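PDB 3H35: uncharacterized protein ABO_0056 from Alcanivorax borkumensis, which is of unknown function but, as a member of the Abi-alpha (DUF4393) family, may take part in abortive infection, a bacterial defence against phage. Local coordinates for residues L54-E58 / Y109-L113. Residues are numbered along the deposited sequence; the frame is centred on the assembly and turned at random.
With EDO (1,2-ethanediol), chain D.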
ATOM      1  N   LEU A  54       6.688 -10.010  -9.986  1.00 25.16           N
ATOM      2  CA  LEU A  54       5.308 -10.113 -10.413  1.00 24.54           C
ATOM      3  C   LEU A  54       4.978 -11.556 -10.813  1.00 24.42           C
ATOM      4  O   LEU A  54       5.830 -12.255 -11.336  1.00 24.03           O
ATOM      5  CB  LEU A  54       5.069  -9.192 -11.605  1.00 24.06           C
ATOM      6  CG  LEU A  54       5.167  -7.667 -11.371  1.00 25.60           C
ATOM      7  CD1 LEU A  54       4.960  -6.967 -12.747  1.00 22.25           C
ATOM      8  CD2 LEU A  54       4.127  -7.130 -10.321  1.00 19.20           C
ATOM      9  N   THR A  55       3.746 -12.021 -10.602  1.00 24.52           N
ATOM     10  CA  THR A  55       3.348 -13.293 -11.188  1.00 24.62           C
ATOM     11  C   THR A  55       3.199 -13.049 -12.722  1.00 25.36           C
ATOM     12  O   THR A  55       3.092 -11.901 -13.179  1.00 24.14           O
ATOM     13  CB  THR A  55       2.007 -13.841 -10.660  1.00 25.59           C
ATOM     14  OG1 THR A  55       0.947 -13.035 -11.180  1.00 25.22           O
ATOM     15  CG2 THR A  55       1.933 -13.894  -9.104  1.00 25.46           C
ATOM     16  N   GLY A  56       3.223 -14.128 -13.504  1.00 25.95           N
ATOM     17  CA  GLY A  56       3.075 -14.023 -14.973  1.00 26.59           C
ATOM     18  C   GLY A  56       1.818 -13.201 -15.348  1.00 25.95           C
ATOM     19  O   GLY A  56       1.859 -12.330 -16.214  1.00 25.41           O
ATOM     20  N   ASP A  57       0.712 -13.455 -14.665  1.00 25.79           N
ATOM     21  CA  ASP A  57      -0.525 -12.737 -14.978  1.00 25.54           C
ATOM     22  C   ASP A  57      -0.335 -11.249 -14.715  1.00 25.44           C
ATOM     23  O   ASP A  57      -0.692 -10.450 -15.569  1.00 25.80           O
ATOM     24  CB  ASP A  57      -1.742 -13.290 -14.208  1.00 25.98           C
ATOM     25  CG  ASP A  57      -2.285 -14.585 -14.810  1.00 25.83           C
ATOM     26  OD1 ASP A  57      -1.801 -14.946 -15.893  1.00 24.72           O
ATOM     27  OD2 ASP A  57      -3.195 -15.242 -14.222  1.00 25.56           O
ATOM     28  N   GLU A  58       0.240 -10.893 -13.570  1.00 24.22           N
ATOM     29  CA  GLU A  58       0.506  -9.478 -13.243  1.00 24.84           C
ATOM     30  C   GLU A  58       1.418  -8.815 -14.281  1.00 24.46           C
ATOM     31  O   GLU A  58       1.194  -7.658 -14.656  1.00 23.36           O
ATOM     32  CB  GLU A  58       1.138  -9.340 -11.843  1.00 24.79           C
ATOM     33  CG  GLU A  58       0.151  -9.607 -10.705  1.00 26.34           C
ATOM     34  CD  GLU A  58       0.809  -9.918  -9.371  1.00 27.77           C
ATOM     35  OE1 GLU A  58       2.038 -10.131  -9.365  1.00 24.90           O
ATOM     36  OE2 GLU A  58       0.073  -9.977  -8.339  1.00 25.99           O
ATOM     37  N   TYR A 109      -4.791  -9.163  -8.386  1.00 24.49           N
ATOM     38  CA  TYR A 109      -3.707  -8.637  -9.208  1.00 24.56           C
ATOM     39  C   TYR A 109      -3.695  -7.128  -9.176  1.00 24.60           C
ATOM     40  O   TYR A 109      -2.639  -6.508  -9.075  1.00 23.38           O
ATOM     41  CB  TYR A 109      -3.853  -9.084 -10.651  1.00 24.82           C
ATOM     42  CG  TYR A 109      -3.723 -10.573 -10.892  1.00 23.55           C
ATOM     43  CD1 TYR A 109      -2.990 -11.401 -10.013  1.00 23.92           C
ATOM     44  CD2 TYR A 109      -4.292 -11.158 -12.022  1.00 26.22           C
ATOM     45  CE1 TYR A 109      -2.858 -12.765 -10.252  1.00 22.78           C
ATOM     46  CE2 TYR A 109      -4.156 -12.552 -12.283  1.00 25.96           C
ATOM     47  CZ  TYR A 109      -3.440 -13.342 -11.396  1.00 25.29           C
ATOM     48  OH  TYR A 109      -3.273 -14.696 -11.659  1.00 25.33           O
ATOM     49  N   LEU A 110      -4.870  -6.519  -9.320  1.00 25.04           N
ATOM     50  CA  LEU A 110      -4.938  -5.056  -9.307  1.00 24.79           C
ATOM     51  C   LEU A 110      -4.557  -4.480  -7.953  1.00 24.91           C
ATOM     52  O   LEU A 110      -3.888  -3.446  -7.872  1.00 24.92           O
ATOM     53  CB  LEU A 110      -6.303  -4.571  -9.724  1.00 25.04           C
ATOM     54  CG  LEU A 110      -6.676  -4.789 -11.194  1.00 26.84           C
ATOM     55  CD1 LEU A 110      -8.192  -4.536 -11.431  1.00 25.26           C
ATOM     56  CD2 LEU A 110      -5.837  -3.890 -12.074  1.00 27.41           C
ATOM     57  N   ASN A 111      -4.927  -5.156  -6.869  1.00 25.28           N
ATOM     58  CA  ASN A 111      -4.520  -4.683  -5.547  1.00 24.23           C
ATOM     59  C   ASN A 111      -2.996  -4.615  -5.456  1.00 25.08           C
ATOM     60  O   ASN A 111      -2.459  -3.646  -4.972  1.00 25.15           O
ATOM     61  CB  ASN A 111      -5.018  -5.584  -4.443  1.00 24.71           C
ATOM     62  CG  ASN A 111      -4.946  -4.915  -3.102  1.00 25.97           C
ATOM     63  OD1 ASN A 111      -5.820  -4.108  -2.764  1.00 28.85           O
ATOM     64  ND2 ASN A 111      -3.876  -5.150  -2.388  1.00 25.25           N
ATOM     65  N   HIS A 112      -2.314  -5.649  -5.944  1.00 24.37           N
ATOM     66  CA  HIS A 112      -0.859  -5.665  -5.957  1.00 24.76           C
ATOM     67  C   HIS A 112      -0.241  -4.592  -6.881  1.00 24.11           C
ATOM     68  O   HIS A 112       0.676  -3.902  -6.467  1.00 24.16           O
ATOM     69  CB  HIS A 112      -0.360  -7.057  -6.390  1.00 24.71           C
ATOM     70  CG  HIS A 112       1.136  -7.237  -6.281  1.00 24.44           C
ATOM     71  ND1 HIS A 112       1.779  -7.453  -5.084  1.00 22.69           N
ATOM     72  CD2 HIS A 112       2.105  -7.214  -7.228  1.00 25.34           C
ATOM     73  CE1 HIS A 112       3.073  -7.574  -5.295  1.00 22.84           C
ATOM     74  NE2 HIS A 112       3.303  -7.421  -6.592  1.00 24.13           N
ATOM     75  N   LEU A 113      -0.716  -4.473  -8.123  1.00 23.37           N
ATOM     76  CA  LEU A 113      -0.181  -3.466  -9.056  1.00 24.21           C
ATOM     77  C   LEU A 113      -0.336  -2.055  -8.490  1.00 24.49           C
ATOM     78  O   LEU A 113       0.582  -1.249  -8.574  1.00 25.12           O
ATOM     79  CB  LEU A 113      -0.867  -3.545 -10.435  1.00 24.28           C
ATOM     80  CG  LEU A 113      -0.563  -4.818 -11.235  1.00 25.53           C
ATOM     81  CD1 LEU A 113      -1.429  -4.882 -12.491  1.00 23.86           C
ATOM     82  CD2 LEU A 113       0.951  -4.888 -11.573  1.00 22.15           C
TER
HETATM   83  C1  EDO D 184      -7.259  -2.104  -5.256  1.00 54.35           C
HETATM   84  O1  EDO D 184      -7.699  -2.895  -4.139  1.00 54.43           O
HETATM   85  C2  EDO D 184      -6.320  -0.990  -4.844  1.00 51.78           C
HETATM   86  O2  EDO D 184      -6.545   0.112  -5.708  1.00 49.95           O
HETATM   87  O   HOH W   1      -0.727 -15.513 -10.667  1.00 25.26           O
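Tyr-109 reaches from helix 106-115 to the first turn of helix 56-65, where its OH donates to Asp-57 OD2 at 2.6 Å. The hydroxyl comes in on the anti side of the carboxylate and somewhat out of its plane, and ring and carboxylate planes stand 76° apart. Asp-57 CB presses close to the hydroxyl end of the ring, 3.2 Å from Tyr-109 CE2. At the other end of the ring Glu-58 CG packs against Tyr-109 CD1 at 3.7 Å. A water donates to Tyr-109 OH and also bonds Thr-55 OG1, tying the phenol to the start of the helix. There Thr-55 and Glu-58 form a capping box: Glu-58 N donates to Thr-55 OG1 (3.3 Å), and Thr-55 N returns a bond to Glu-58 OE1 (2.8 Å) from above the carboxylate plane. His-112 has its CG anti to the backbone N (chi1 -173°), which sets the imidazole alongside the Glu-58 carboxylate; the two planes are nearly parallel, 4° apart, with Glu-58 OE2 3.6 Å from His-112 CG. Leu-54 CD2 meets the edge of the same ring and also touches Leu-113 CD2. Glu-58 OE1 forms a salt bridge with Arg-49 of the second subunit, while Asp-57 also accepts from the backbone N of Gln-101 and Cys-102. Both acids are therefore probably ionised despite burial, one joining helix start, helix 106-115 and the 101-102 backbone, the other linking the helix cap to the subunit interface.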